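Local coordinates for ATP-dependent DNA ligase (PDB 6NHX), which seals breaks in double-stranded DNA at the expense of ATP and works with Ku in mycobacterial non-homologous end joining, at residues 34-39 with 172-177; 108-113 with 122-127; 244-249 with 270-275. The protein carries 1 engineered substitution. All blocks are in the same frame, centred on the assembly; numbering follows the deposited sequence.

Of the segments in these contacts, 34-39 on strand 35-42 comes first, and interaction 1 closes a loop of 132 residues by bringing it to the loop 172-177 between strands 164-169 and 179-180. Nested inside is interaction 2, where strand 105-114 of the same antiparallel sheet meets the start of helix 124-136, closing a loop of 8 residues. Their centres lie about 10 Å apart and they touch: Ser172 O probably accepts from Tyr124 N (2.8 Å). Together they tie the sheet beside the adenine to its neighbouring loop and helix. Interaction 3 follows in series within the C-terminal OB region, closing a loop of 20 residues, its centre about 32 and 41 Å from the other two.

Interaction 1. Residues 34-39 with 172-177; sequences GYRLLV and SRYQPG
Tyr174 brings its phenol oxygen up against Arg36 and Leu38, and this OH is the one atom through which it touches both. Arg36 NH2 lies 3.5 Å from Tyr174 OH, while Leu38 CD2 stands 4.2 Å from the same oxygen. The two polar side chains arrive from opposite directions, with the guanidinium and the phenol ring 81° apart, so the flat groups do not stack. CG of Arg36 lies anti to the backbone N (chi1 -173°), and the chain then bends at chi2 (76°), which carries the guanidinium from strand 35-42 toward the loop. Leu38, two residues along on the same side of the strand, gives the hydroxyl one apolar neighbour in an otherwise polar setting. The overlap is small, 81 Å² summed over both segments, and the backbones stay well apart: the nearest CA pair, Leu38 CA and Pro176 CA, is 10.7 Å apart.

Clear polar bonds of both groups go to a shared partner outside the segments, Asp78. It forms a salt bridge with Arg36 NE through OD1 and a hydrogen bond with Tyr174 OH through OD2; Met11 adds its carbonyl to Arg36 NH2 and its amide to the phenol oxygen. Arg36 also belongs to the ATP pocket and touches the nucleotide. The chemistry implies a buried network in which one carboxylate holds both arginine and phenol, probably balancing the arginine's charge and fixing its rotation beside the ATP.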
# COMPACT_ATOMS: atom_id res chain seq x y z
N GLY A 34 1.51 -1.22 -2.37
CA GLY A 34 0.98 -2.07 -3.42
C GLY A 34 -0.19 -2.85 -2.88
O GLY A 34 -0.86 -2.40 -1.94
N TYR A 35 -0.45 -4.03 -3.44
CA TYR A 35 -1.49 -4.92 -2.94
C TYR A 35 -0.83 -6.18 -2.39
O TYR A 35 0.02 -6.78 -3.06
CB TYR A 35 -2.48 -5.31 -4.04
CG TYR A 35 -3.42 -4.23 -4.51
CD1 TYR A 35 -3.92 -3.26 -3.65
CD2 TYR A 35 -3.83 -4.20 -5.83
CE1 TYR A 35 -4.79 -2.28 -4.12
CE2 TYR A 35 -4.69 -3.24 -6.30
CZ TYR A 35 -5.17 -2.28 -5.45
OH TYR A 35 -6.02 -1.34 -5.97
N ARG A 36 -1.23 -6.58 -1.20
CA ARG A 36 -0.68 -7.78 -0.57
C ARG A 36 -1.18 -9.03 -1.28
O ARG A 36 -2.38 -9.17 -1.54
CB ARG A 36 -1.14 -7.81 0.89
CG ARG A 36 -0.49 -8.91 1.70
CD ARG A 36 0.93 -8.55 2.06
NE ARG A 36 1.49 -9.47 3.04
CZ ARG A 36 1.35 -9.35 4.36
NH1 ARG A 36 0.67 -8.33 4.86
NH2 ARG A 36 1.90 -10.24 5.17
N LEU A 37 -0.26 -9.95 -1.56
CA LEU A 37 -0.63 -11.20 -2.20
C LEU A 37 0.07 -12.37 -1.53
O LEU A 37 1.25 -12.29 -1.20
CB LEU A 37 -0.23 -11.23 -3.68
CG LEU A 37 -1.05 -10.35 -4.63
CD1 LEU A 37 -0.58 -10.56 -6.05
CD2 LEU A 37 -2.55 -10.62 -4.50
N LEU A 38 -0.68 -13.45 -1.34
CA LEU A 38 -0.10 -14.77 -1.07
C LEU A 38 -0.07 -15.51 -2.40
O LEU A 38 -1.05 -15.50 -3.15
CB LEU A 38 -0.93 -15.54 -0.04
CG LEU A 38 -0.99 -14.89 1.35
CD1 LEU A 38 -1.87 -15.71 2.27
CD2 LEU A 38 0.40 -14.74 1.97
N VAL A 39 1.07 -16.13 -2.69
CA VAL A 39 1.33 -16.72 -4.00
C VAL A 39 1.67 -18.19 -3.82
O VAL A 39 2.63 -18.53 -3.11
CB VAL A 39 2.47 -16.00 -4.72
CG1 VAL A 39 2.82 -16.71 -6.05
CG2 VAL A 39 2.14 -14.52 -4.93
N SER A 172 10.61 -14.44 15.14
CA SER A 172 9.16 -14.51 15.13
C SER A 172 8.63 -15.56 14.15
O SER A 172 9.15 -15.75 13.05
CB SER A 172 8.52 -13.14 14.84
OG SER A 172 8.92 -12.58 13.61
N ARG A 173 7.56 -16.23 14.57
CA ARG A 173 6.82 -17.14 13.72
C ARG A 173 5.88 -16.35 12.80
O ARG A 173 5.67 -15.15 12.96
CB ARG A 173 6.07 -18.17 14.56
CG ARG A 173 4.56 -17.95 14.70
CD ARG A 173 3.92 -18.92 15.71
NE ARG A 173 3.94 -20.32 15.27
CZ ARG A 173 3.22 -20.82 14.27
NH1 ARG A 173 2.40 -20.05 13.57
NH2 ARG A 173 3.32 -22.11 13.96
N TYR A 174 5.32 -17.04 11.81
CA TYR A 174 4.34 -16.44 10.91
C TYR A 174 2.95 -16.77 11.43
O TYR A 174 2.61 -17.94 11.59
CB TYR A 174 4.51 -16.97 9.48
CG TYR A 174 3.77 -16.11 8.48
CD1 TYR A 174 4.42 -15.05 7.85
CD2 TYR A 174 2.42 -16.33 8.20
CE1 TYR A 174 3.74 -14.24 6.92
CE2 TYR A 174 1.73 -15.51 7.30
CZ TYR A 174 2.41 -14.47 6.66
OH TYR A 174 1.73 -13.67 5.77
N GLN A 175 2.15 -15.73 11.69
CA GLN A 175 0.81 -15.88 12.28
C GLN A 175 -0.25 -15.46 11.27
O GLN A 175 -0.60 -14.27 11.18
CB GLN A 175 0.71 -15.05 13.56
CG GLN A 175 1.78 -15.44 14.56
CD GLN A 175 1.53 -14.89 15.94
OE1 GLN A 175 2.39 -14.20 16.51
NE2 GLN A 175 0.37 -15.19 16.51
N PRO A 176 -0.78 -16.39 10.47
CA PRO A 176 -1.72 -16.00 9.42
C PRO A 176 -2.96 -15.31 10.00
O PRO A 176 -3.51 -15.74 11.02
CB PRO A 176 -2.08 -17.33 8.75
CG PRO A 176 -0.94 -18.23 9.06
CD PRO A 176 -0.44 -17.82 10.41
N GLY A 177 -3.36 -14.23 9.35
CA GLY A 177 -4.61 -13.57 9.67
C GLY A 177 -4.59 -12.76 10.94
O GLY A 177 -5.65 -12.39 11.44

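Interaction 2. Residues 108-113 with 122-127; sequences AFDLLY and TRYQDR. With ATP (adenosine-5'-triphosphate), chain B.
Residues 108-113 run as a strand past the first turn of helix 124-136, with Leu111 CA and Arg127 CA, the nearest CA pair, 6.0 Å apart. Across this gap Arg127 grips Asp110 side-on in a salt bridge of two hydrogen bonds, one to each oxygen. Its NE gives a nearly straight bond to Asp110 OD1 (2.7 Å, 173°), and NH2 reaches Asp110 OD2 at 2.8 Å on the syn lone pair. The carboxylate and guanidinium are nearly coplanar, 26° apart, though OD1 is met somewhat out of the carboxylate plane. OD1 also takes the amide of Leu111 on its anti lone pair, so three N-H donors, two on OD1 and one on OD2, hold the carboxylate's rotation.

A bend at chi3 (-56°) turns the Arg127 guanidinium across the helix start, where NH1 donates to Thr122 O at 2.7 Å and, outside the segments, to Ser172 O. Tyr124 CA packs over one guanidinium face, and the Tyr124 hydroxyl goes to Glu29. Leu111 O lies near Arg127 CD but has no hydrogen-bond partner in the model.

One residue before Asp110, Phe109 has the adenine over one face of its ring, with ATP N1 above the centre and Phe109 CE2 3.3 Å from ATP C6. Phe109 and Asp110 both face Asp78 in a classic beta bulge, within the adenine-binding wall of the nucleotidyltransferase domain of an ATP-dependent DNA ligase.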
# COMPACT_ATOMS: atom_id res chain seq x y z
N ALA A 108 8.59 -10.44 -3.22
CA ALA A 108 8.38 -11.41 -2.16
C ALA A 108 9.15 -10.99 -0.91
O ALA A 108 10.30 -10.55 -0.98
CB ALA A 108 8.89 -12.78 -2.61
N PHE A 109 8.50 -11.18 0.25
CA PHE A 109 9.16 -10.93 1.52
C PHE A 109 8.97 -12.02 2.56
O PHE A 109 9.53 -11.90 3.67
CB PHE A 109 8.85 -9.53 2.10
CG PHE A 109 7.39 -9.15 2.13
CD1 PHE A 109 6.47 -9.87 2.91
CD2 PHE A 109 6.94 -8.02 1.43
CE1 PHE A 109 5.12 -9.50 2.95
CE2 PHE A 109 5.59 -7.65 1.47
CZ PHE A 109 4.69 -8.38 2.23
N ASP A 110 8.25 -13.09 2.25
CA ASP A 110 8.22 -14.23 3.15
C ASP A 110 8.05 -15.50 2.34
O ASP A 110 7.61 -15.49 1.19
CB ASP A 110 7.17 -14.11 4.26
CG ASP A 110 7.71 -14.56 5.61
OD1 ASP A 110 8.50 -15.54 5.63
OD2 ASP A 110 7.37 -13.93 6.64
N LEU A 111 8.43 -16.61 2.98
CA LEU A 111 8.33 -17.95 2.40
C LEU A 111 7.63 -18.79 3.44
O LEU A 111 8.13 -18.93 4.57
CB LEU A 111 9.73 -18.50 2.13
CG LEU A 111 9.80 -19.91 1.54
CD1 LEU A 111 9.18 -19.96 0.14
CD2 LEU A 111 11.24 -20.39 1.49
N LEU A 112 6.44 -19.29 3.11
CA LEU A 112 5.61 -20.00 4.07
C LEU A 112 5.60 -21.51 3.87
O LEU A 112 5.17 -22.24 4.78
CB LEU A 112 4.17 -19.49 4.02
CG LEU A 112 4.00 -17.97 4.11
CD1 LEU A 112 2.53 -17.61 4.20
CD2 LEU A 112 4.80 -17.38 5.28
N TYR A 113 6.04 -21.99 2.72
CA TYR A 113 6.06 -23.41 2.42
C TYR A 113 7.07 -23.59 1.30
O TYR A 113 7.10 -22.81 0.35
CB TYR A 113 4.67 -23.87 1.97
CG TYR A 113 4.60 -25.33 1.57
CD1 TYR A 113 4.93 -25.74 0.28
CD2 TYR A 113 4.17 -26.29 2.48
CE1 TYR A 113 4.86 -27.05 -0.07
CE2 TYR A 113 4.09 -27.62 2.12
CZ TYR A 113 4.44 -27.99 0.84
OH TYR A 113 4.37 -29.30 0.43
N THR A 122 8.71 -21.72 11.74
CA THR A 122 10.13 -21.44 11.57
C THR A 122 10.36 -19.95 11.80
O THR A 122 9.56 -19.12 11.38
CB THR A 122 10.54 -21.85 10.16
OG1 THR A 122 10.37 -23.27 10.04
CG2 THR A 122 11.98 -21.48 9.88
N ARG A 123 11.46 -19.62 12.48
CA ARG A 123 11.72 -18.22 12.82
C ARG A 123 11.98 -17.40 11.56
O ARG A 123 12.56 -17.89 10.58
CB ARG A 123 12.97 -18.13 13.70
CG ARG A 123 12.81 -18.73 15.08
CD ARG A 123 14.17 -19.01 15.69
NE ARG A 123 14.07 -19.84 16.89
CZ ARG A 123 14.14 -21.17 16.89
NH1 ARG A 123 14.30 -21.84 15.75
NH2 ARG A 123 14.04 -21.83 18.02
N TYR A 124 11.55 -16.13 11.60
CA TYR A 124 11.69 -15.24 10.46
C TYR A 124 13.10 -15.28 9.89
O TYR A 124 13.29 -15.34 8.68
CB TYR A 124 11.33 -13.81 10.89
CG TYR A 124 11.67 -12.76 9.85
CD1 TYR A 124 10.73 -12.38 8.89
CD2 TYR A 124 12.93 -12.18 9.81
CE1 TYR A 124 11.04 -11.44 7.92
CE2 TYR A 124 13.26 -11.24 8.83
CZ TYR A 124 12.30 -10.86 7.90
OH TYR A 124 12.64 -9.93 6.94
N GLN A 125 14.11 -15.23 10.76
CA GLN A 125 15.49 -15.17 10.29
C GLN A 125 15.81 -16.36 9.39
O GLN A 125 16.50 -16.23 8.38
CB GLN A 125 16.43 -15.15 11.50
CG GLN A 125 17.90 -15.20 11.16
CD GLN A 125 18.75 -14.64 12.28
OE1 GLN A 125 18.56 -13.50 12.70
NE2 GLN A 125 19.69 -15.44 12.78
N ASP A 126 15.26 -17.53 9.74
CA ASP A 126 15.52 -18.74 8.96
C ASP A 126 14.65 -18.80 7.71
O ASP A 126 15.12 -19.26 6.66
CB ASP A 126 15.29 -19.97 9.84
CG ASP A 126 16.17 -19.98 11.07
OD1 ASP A 126 17.36 -19.65 10.93
OD2 ASP A 126 15.68 -20.33 12.16
N ARG A 127 13.39 -18.37 7.79
CA ARG A 127 12.57 -18.29 6.58
C ARG A 127 13.23 -17.38 5.55
O ARG A 127 13.22 -17.67 4.34
CB ARG A 127 11.17 -17.80 6.89
CG ARG A 127 10.41 -18.59 7.95
CD ARG A 127 8.91 -18.31 7.90
NE ARG A 127 8.58 -16.87 8.03
CZ ARG A 127 8.40 -16.21 9.17
NH1 ARG A 127 8.52 -16.83 10.33
NH2 ARG A 127 8.09 -14.93 9.14
PG ATP B . -3.06 -2.53 7.00
O1G ATP B . -1.87 -2.71 7.92
O2G ATP B . -4.41 -2.90 7.59
O3G ATP B . -2.83 -3.15 5.63
PB ATP B . -2.79 -0.02 5.51
O1B ATP B . -3.18 1.41 5.79
O2B ATP B . -3.18 -0.70 4.21
O3B ATP B . -3.21 -0.93 6.77
PA ATP B . -0.08 0.89 5.99
O1A ATP B . -0.38 1.46 7.34
O2A ATP B . 0.13 1.71 4.75
O3A ATP B . -1.21 -0.19 5.67
O5' ATP B . 1.09 -0.23 6.15
C5' ATP B . 1.76 -0.74 5.01
C4' ATP B . 0.96 -1.87 4.35
O4' ATP B . 1.80 -2.47 3.36
C3' ATP B . 0.57 -2.98 5.31
O3' ATP B . -0.56 -3.66 4.78
C2' ATP B . 1.76 -3.89 5.20
O2' ATP B . 1.47 -5.23 5.60
C1' ATP B . 2.11 -3.81 3.72
N9 ATP B . 3.56 -3.96 3.47
C8 ATP B . 4.31 -3.18 2.66
N7 ATP B . 5.60 -3.61 2.63
C5 ATP B . 5.66 -4.69 3.44
C6 ATP B . 6.71 -5.60 3.87
N6 ATP B . 7.97 -5.43 3.46
N1 ATP B . 6.37 -6.59 4.71
C2 ATP B . 5.12 -6.77 5.16
N3 ATP B . 4.10 -5.96 4.81
C4 ATP B . 4.33 -4.92 3.98

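Interaction 3. Residues 244-249 with 270-275; sequences APLHTD and PALVAE
Leu246 reaches over to Ala271 and Leu272 with a single methyl group, CD1, which carries all of the close contact. Its nearest neighbour is Leu272 CG at 3.6 Å, followed by the Leu272 CD1 methyl at 4.0 Å. Ala271 CB lies a little further off, 4.1 Å from Leu246 CD1, so the methyl sits against the branch point of one residue and the lone side-chain carbon of the residue before it.

Both leucines adopt the same common conformation. Each has CG opposite its own carbonyl carbon (chi1 -51° in Leu246, -68° in Leu272), and chi2 is extended in both, 177° in Leu246. In Leu246 this extension sends CD1 outward from the 3-10 turn 244-246 instead of folding it back on the main chain. The two leucine side chains meet at a slant, and the methyl of one rests beside the forked end of the other.

All three CB atoms point toward the opposite segment, yet the backbones keep their distance: Leu246 CA and Ala271 CA, the nearest CA pair, are 7.7 Å apart. No hydrogen bond crosses; the contacts are all between apolar side chains, and 105 Å² is buried in total. Around it, Leu246 also rests on Val268, and its backbone bonds to Lys269, while the Leu272 backbone bonds to Ile196 of strand 190-201.

The contact is surface packing away from the ATP site. It joins the turn after helix 235-243 to the lead-in of strand 273-278, beside the curled antiparallel sheet of the ligase's C-terminal OB-fold domain.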
# COMPACT_ATOMS: atom_id res chain seq x y z
N ALA A 244 -17.51 9.92 -11.17
CA ALA A 244 -18.66 10.23 -12.01
C ALA A 244 -20.02 9.87 -11.41
O ALA A 244 -20.95 10.69 -11.53
CB ALA A 244 -18.48 9.59 -13.40
N PRO A 245 -20.21 8.71 -10.77
CA PRO A 245 -21.54 8.41 -10.20
C PRO A 245 -21.92 9.33 -9.05
O PRO A 245 -23.09 9.32 -8.65
CB PRO A 245 -21.39 6.96 -9.72
CG PRO A 245 -20.21 6.40 -10.46
CD PRO A 245 -19.29 7.56 -10.67
N LEU A 246 -20.97 10.11 -8.52
CA LEU A 246 -21.19 10.92 -7.34
C LEU A 246 -21.39 12.40 -7.66
O LEU A 246 -21.53 13.20 -6.74
CB LEU A 246 -20.01 10.77 -6.39
CG LEU A 246 -19.63 9.32 -6.06
CD1 LEU A 246 -18.40 9.30 -5.16
CD2 LEU A 246 -20.79 8.57 -5.42
N HIS A 247 -21.41 12.77 -8.94
CA HIS A 247 -21.50 14.18 -9.29
C HIS A 247 -22.79 14.78 -8.75
O HIS A 247 -23.84 14.13 -8.72
CB HIS A 247 -21.42 14.37 -10.81
CG HIS A 247 -20.03 14.19 -11.36
ND1 HIS A 247 -19.72 14.41 -12.68
CD2 HIS A 247 -18.88 13.80 -10.76
CE1 HIS A 247 -18.44 14.17 -12.87
NE2 HIS A 247 -17.91 13.79 -11.72
N THR A 248 -22.70 16.02 -8.29
CA THR A 248 -23.85 16.71 -7.72
C THR A 248 -23.60 18.20 -7.83
O THR A 248 -22.45 18.65 -7.91
CB THR A 248 -24.07 16.32 -6.26
OG1 THR A 248 -25.18 17.06 -5.74
CG2 THR A 248 -22.83 16.61 -5.43
N ASP A 249 -24.69 18.96 -7.85
CA ASP A 249 -24.63 20.42 -7.81
C ASP A 249 -24.50 20.96 -6.40
O ASP A 249 -24.26 22.17 -6.24
CB ASP A 249 -25.90 21.02 -8.43
CG ASP A 249 -26.00 20.75 -9.92
OD1 ASP A 249 -27.14 20.70 -10.43
OD2 ASP A 249 -24.95 20.60 -10.58
N PRO A 270 -20.17 13.15 -0.69
CA PRO A 270 -18.98 12.88 0.14
C PRO A 270 -18.88 11.42 0.55
O PRO A 270 -18.94 11.06 1.74
CB PRO A 270 -19.20 13.82 1.34
CG PRO A 270 -20.69 13.93 1.45
CD PRO A 270 -21.21 13.89 0.03
N ALA A 271 -18.70 10.55 -0.45
CA ALA A 271 -18.74 9.11 -0.26
C ALA A 271 -17.38 8.44 -0.29
O ALA A 271 -17.25 7.34 0.27
CB ALA A 271 -19.63 8.47 -1.33
N LEU A 272 -16.37 9.05 -0.91
CA LEU A 272 -15.08 8.41 -1.14
C LEU A 272 -14.02 8.88 -0.16
O LEU A 272 -13.79 10.09 -0.01
CB LEU A 272 -14.58 8.71 -2.55
CG LEU A 272 -15.32 8.11 -3.75
CD1 LEU A 272 -14.49 8.37 -4.99
CD2 LEU A 272 -15.57 6.63 -3.55
N VAL A 273 -13.36 7.94 0.49
CA VAL A 273 -12.22 8.20 1.36
C VAL A 273 -10.94 8.07 0.55
O VAL A 273 -10.80 7.17 -0.30
CB VAL A 273 -12.24 7.24 2.56
CG1 VAL A 273 -11.05 7.47 3.48
CG2 VAL A 273 -13.55 7.35 3.31
N ALA A 274 -9.99 8.95 0.81
CA ALA A 274 -8.65 8.87 0.27
C ALA A 274 -7.66 9.07 1.41
O ALA A 274 -8.00 9.53 2.49
CB ALA A 274 -8.42 9.96 -0.77
N GLU A 275 -6.41 8.70 1.16
CA GLU A 275 -5.33 8.95 2.09
C GLU A 275 -4.36 9.93 1.47
O GLU A 275 -4.00 9.79 0.29
CB GLU A 275 -4.60 7.65 2.44
CG GLU A 275 -4.88 7.16 3.83
CD GLU A 275 -4.20 5.85 4.12
OE1 GLU A 275 -4.18 5.43 5.30
OE2 GLU A 275 -3.68 5.23 3.17